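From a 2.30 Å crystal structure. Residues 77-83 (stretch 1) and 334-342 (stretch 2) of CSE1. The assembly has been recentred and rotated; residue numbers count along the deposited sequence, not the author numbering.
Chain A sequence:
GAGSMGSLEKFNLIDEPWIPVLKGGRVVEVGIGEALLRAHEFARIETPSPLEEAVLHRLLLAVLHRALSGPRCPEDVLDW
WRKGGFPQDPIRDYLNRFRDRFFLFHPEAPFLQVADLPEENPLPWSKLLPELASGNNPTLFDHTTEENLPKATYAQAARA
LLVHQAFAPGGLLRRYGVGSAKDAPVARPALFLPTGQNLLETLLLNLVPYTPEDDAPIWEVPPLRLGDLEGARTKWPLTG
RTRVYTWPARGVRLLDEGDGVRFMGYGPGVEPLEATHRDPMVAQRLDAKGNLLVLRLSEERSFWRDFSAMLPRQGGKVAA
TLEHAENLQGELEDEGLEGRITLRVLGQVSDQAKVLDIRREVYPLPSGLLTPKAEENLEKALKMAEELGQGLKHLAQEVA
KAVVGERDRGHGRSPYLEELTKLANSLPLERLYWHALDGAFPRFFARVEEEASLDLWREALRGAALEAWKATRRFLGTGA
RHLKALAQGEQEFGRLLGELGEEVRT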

# COMPACT_ATOMS: atom_id res chain seq x y z
N VAL A 77 -12.56 -20.10 1.95
CA VAL A 77 -12.80 -18.69 2.26
C VAL A 77 -14.28 -18.40 2.08
O VAL A 77 -14.88 -17.68 2.88
N LEU A 78 -14.86 -19.00 1.04
CA LEU A 78 -16.28 -18.88 0.72
C LEU A 78 -17.15 -19.42 1.85
O LEU A 78 -18.11 -18.77 2.28
N ASP A 79 -16.82 -20.62 2.31
CA ASP A 79 -17.46 -21.16 3.50
C ASP A 79 -17.49 -20.12 4.62
O ASP A 79 -18.55 -19.79 5.13
N TRP A 80 -16.32 -19.61 5.00
CA TRP A 80 -16.26 -18.69 6.13
C TRP A 80 -17.07 -17.45 5.84
O TRP A 80 -17.64 -16.85 6.74
N TRP A 81 -17.12 -17.06 4.58
CA TRP A 81 -17.94 -15.93 4.18
C TRP A 81 -19.41 -16.26 4.44
O TRP A 81 -20.12 -15.46 5.03
N ARG A 82 -19.85 -17.42 3.96
CA ARG A 82 -21.23 -17.86 4.16
C ARG A 82 -21.60 -17.93 5.64
O ARG A 82 -22.65 -17.43 6.05
N LYS A 83 -20.74 -18.53 6.45
CA LYS A 83 -21.02 -18.71 7.88
C LYS A 83 -20.94 -17.41 8.67
O LYS A 83 -21.43 -17.33 9.79
N ASP A 334 -22.08 -15.93 -8.36
CA ASP A 334 -22.77 -17.13 -8.83
C ASP A 334 -23.65 -17.70 -7.73
O ASP A 334 -24.29 -18.74 -7.91
N GLU A 335 -23.69 -17.03 -6.59
CA GLU A 335 -24.43 -17.51 -5.44
C GLU A 335 -25.45 -16.46 -5.02
O GLU A 335 -26.19 -16.66 -4.06
N GLY A 336 -25.47 -15.34 -5.74
CA GLY A 336 -26.36 -14.25 -5.42
C GLY A 336 -26.00 -13.57 -4.11
O GLY A 336 -26.76 -12.74 -3.61
N LEU A 337 -24.83 -13.92 -3.56
CA LEU A 337 -24.35 -13.32 -2.32
C LEU A 337 -23.63 -12.00 -2.57
O LEU A 337 -22.84 -11.55 -1.73
N GLU A 338 -23.89 -11.38 -3.72
CA GLU A 338 -23.19 -10.17 -4.12
C GLU A 338 -23.06 -9.14 -3.00
O GLU A 338 -24.05 -8.74 -2.39
N GLY A 339 -21.82 -8.72 -2.73
CA GLY A 339 -21.56 -7.66 -1.77
C GLY A 339 -20.82 -6.49 -2.38
O GLY A 339 -20.42 -6.52 -3.56
N ARG A 340 -20.63 -5.44 -1.59
CA ARG A 340 -19.93 -4.23 -2.03
C ARG A 340 -18.42 -4.31 -1.76
O ARG A 340 -17.97 -4.25 -0.61
N ILE A 341 -17.64 -4.45 -2.82
CA ILE A 341 -16.21 -4.69 -2.68
C ILE A 341 -15.36 -3.59 -3.34
O ILE A 341 -15.55 -3.29 -4.52
N THR A 342 -14.45 -2.97 -2.59
CA THR A 342 -13.58 -1.95 -3.18
C THR A 342 -12.11 -2.33 -3.15
O THR A 342 -11.74 -3.36 -2.59

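A small contact between a helix and a loop often combines two elements: an aromatic ring that gives aliphatic side chains a broad surface to lie against, and a charged pair placed where solvent can still reach it. Residues 77-83 and 334-342 of CSE1 illustrate the arrangement with only 254 Å² buried between them, across a sequence separation of at least 253 residues.

The largest share on either stretch belongs to W81 and L337. W81 lies on a helical turn held by regular backbone hydrogen bonds, its own N donating to V77 O at 2.9 Å, and its CA-to-CB bond points toward the loop. With chi1 at t (-172°) and chi2 at -65°, the indole extends along the loop and meets it at two places. Near the pyrrole side, W81 CD1 lies 4.3 Å from L337 CD1; at the far end of the ring system, W81 CH2 lies 4.3 Å from I341 CD1. Both methyls approach the ring obliquely. I341, buried and in the m rotamer with chi2 at t, also points toward the helix. Between these two anchors the loop passes G339, where a CB would point toward the helix. No side chain fills that position, although the coordinates leave room for a CB, 3.9 Å from W81 CZ2.

L337 points toward the helix as well, with chi1 at m and chi2 at t, and its reach is not limited to the tryptophan. The same CD1 that approaches W81 sits 3.7 Å from R82 CG, so one methyl contacts both an aromatic ring and the aliphatic part of an arginine.

R82 shows how a long side chain can serve a contact that its CA-to-CB bond does not face. That bond points sideways, but chi angles of m, t and m, followed by -92°, bring the guanidinium closer to the loop. There R82 NH1 donates a hydrogen bond to E335 OE1 at 3.0 Å, part of a salt bridge, with the carboxylate oxygen near the guanidinium plane, at its edge. E335 points toward the helix, its chi1 of -125° lying between wells. The other terminal nitrogen turns back to its own helix: R82 NH2 forms a salt bridge with D79 OD1 at 2.5 Å, whose hydrogen bond is weak, with an angle of 129°. The arginine thus lies between two acidic groups, one from each stretch. Beside this polar cluster, the buried L78 contributes modestly, its CD2 4.3 Å from E335 OE1.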

# COMPACT_ATOMS: atom_id res chain seq x y z
CB VAL A 77 -11.94 -17.76 1.35
CG1 VAL A 77 -12.29 -16.32 1.60
CG2 VAL A 77 -10.45 -17.99 1.62
CB LEU A 78 -16.58 -19.65 -0.56
CG LEU A 78 -16.52 -18.85 -1.86
CD1 LEU A 78 -16.61 -19.77 -3.06
CD2 LEU A 78 -17.64 -17.82 -1.86
CB ASP A 79 -16.72 -22.41 4.00
CG ASP A 79 -17.15 -23.67 3.29
OD1 ASP A 79 -18.37 -23.87 3.11
OD2 ASP A 79 -16.27 -24.48 2.91
CB TRP A 80 -14.81 -18.31 6.47
CG TRP A 80 -13.99 -19.52 6.72
CD1 TRP A 80 -14.44 -20.73 7.17
CD2 TRP A 80 -12.58 -19.65 6.53
NE1 TRP A 80 -13.39 -21.61 7.28
CE2 TRP A 80 -12.24 -20.98 6.89
CE3 TRP A 80 -11.57 -18.79 6.10
CZ2 TRP A 80 -10.93 -21.46 6.81
CZ3 TRP A 80 -10.27 -19.26 6.03
CH2 TRP A 80 -9.97 -20.58 6.39
CB TRP A 81 -17.73 -15.61 2.69
CG TRP A 81 -18.39 -14.35 2.28
CD1 TRP A 81 -19.74 -14.10 2.28
CD2 TRP A 81 -17.76 -13.14 1.83
NE1 TRP A 81 -19.98 -12.81 1.85
CE2 TRP A 81 -18.78 -12.20 1.57
CE3 TRP A 81 -16.42 -12.77 1.62
CZ2 TRP A 81 -18.51 -10.90 1.09
CZ3 TRP A 81 -16.16 -11.47 1.16
CH2 TRP A 81 -17.19 -10.56 0.90
CB ARG A 82 -21.49 -19.21 3.48
CG ARG A 82 -21.91 -19.10 2.02
CD ARG A 82 -22.38 -20.44 1.44
NE ARG A 82 -21.38 -21.48 1.68
CZ ARG A 82 -20.40 -21.79 0.85
NH1 ARG A 82 -20.29 -21.17 -0.33
NH2 ARG A 82 -19.53 -22.74 1.18
CB LYS A 83 -20.10 -19.76 8.49
CG LYS A 83 -20.79 -21.09 8.68
CD LYS A 83 -19.79 -22.22 8.83
CE LYS A 83 -19.26 -22.66 7.48
NZ LYS A 83 -18.05 -23.52 7.63
CB ASP A 334 -21.76 -18.19 -9.29
CG ASP A 334 -20.90 -17.72 -10.45
OD1 ASP A 334 -21.19 -16.65 -11.04
OD2 ASP A 334 -19.92 -18.44 -10.78
CB GLU A 335 -23.47 -17.78 -4.28
CG GLU A 335 -23.56 -19.18 -3.71
CD GLU A 335 -22.72 -19.33 -2.45
OE1 GLU A 335 -21.51 -19.61 -2.57
OE2 GLU A 335 -23.27 -19.15 -1.34
CB LEU A 337 -23.39 -14.27 -1.60
CG LEU A 337 -23.90 -15.51 -0.86
CD1 LEU A 337 -22.78 -16.16 -0.04
CD2 LEU A 337 -25.10 -15.17 0.03
CB GLU A 338 -23.85 -9.53 -5.35
CG GLU A 338 -23.78 -10.37 -6.61
CD GLU A 338 -25.11 -11.02 -6.96
OE1 GLU A 338 -26.12 -10.70 -6.30
OE2 GLU A 338 -25.13 -11.83 -7.91
CB ARG A 340 -20.57 -3.00 -1.40
CG ARG A 340 -22.09 -3.06 -1.43
CD ARG A 340 -22.75 -1.73 -1.10
NE ARG A 340 -24.20 -1.82 -1.26
CZ ARG A 340 -25.03 -0.78 -1.20
NH1 ARG A 340 -24.56 0.44 -0.98
NH2 ARG A 340 -26.34 -0.96 -1.37
CB ILE A 341 -15.87 -6.10 -3.22
CG1 ILE A 341 -16.55 -7.15 -2.33
CG2 ILE A 341 -14.35 -6.33 -3.29
CD1 ILE A 341 -16.56 -8.57 -2.91
CB THR A 342 -13.75 -0.57 -2.53
OG1 THR A 342 -13.14 -0.58 -1.24
CG2 THR A 342 -15.19 -0.18 -2.40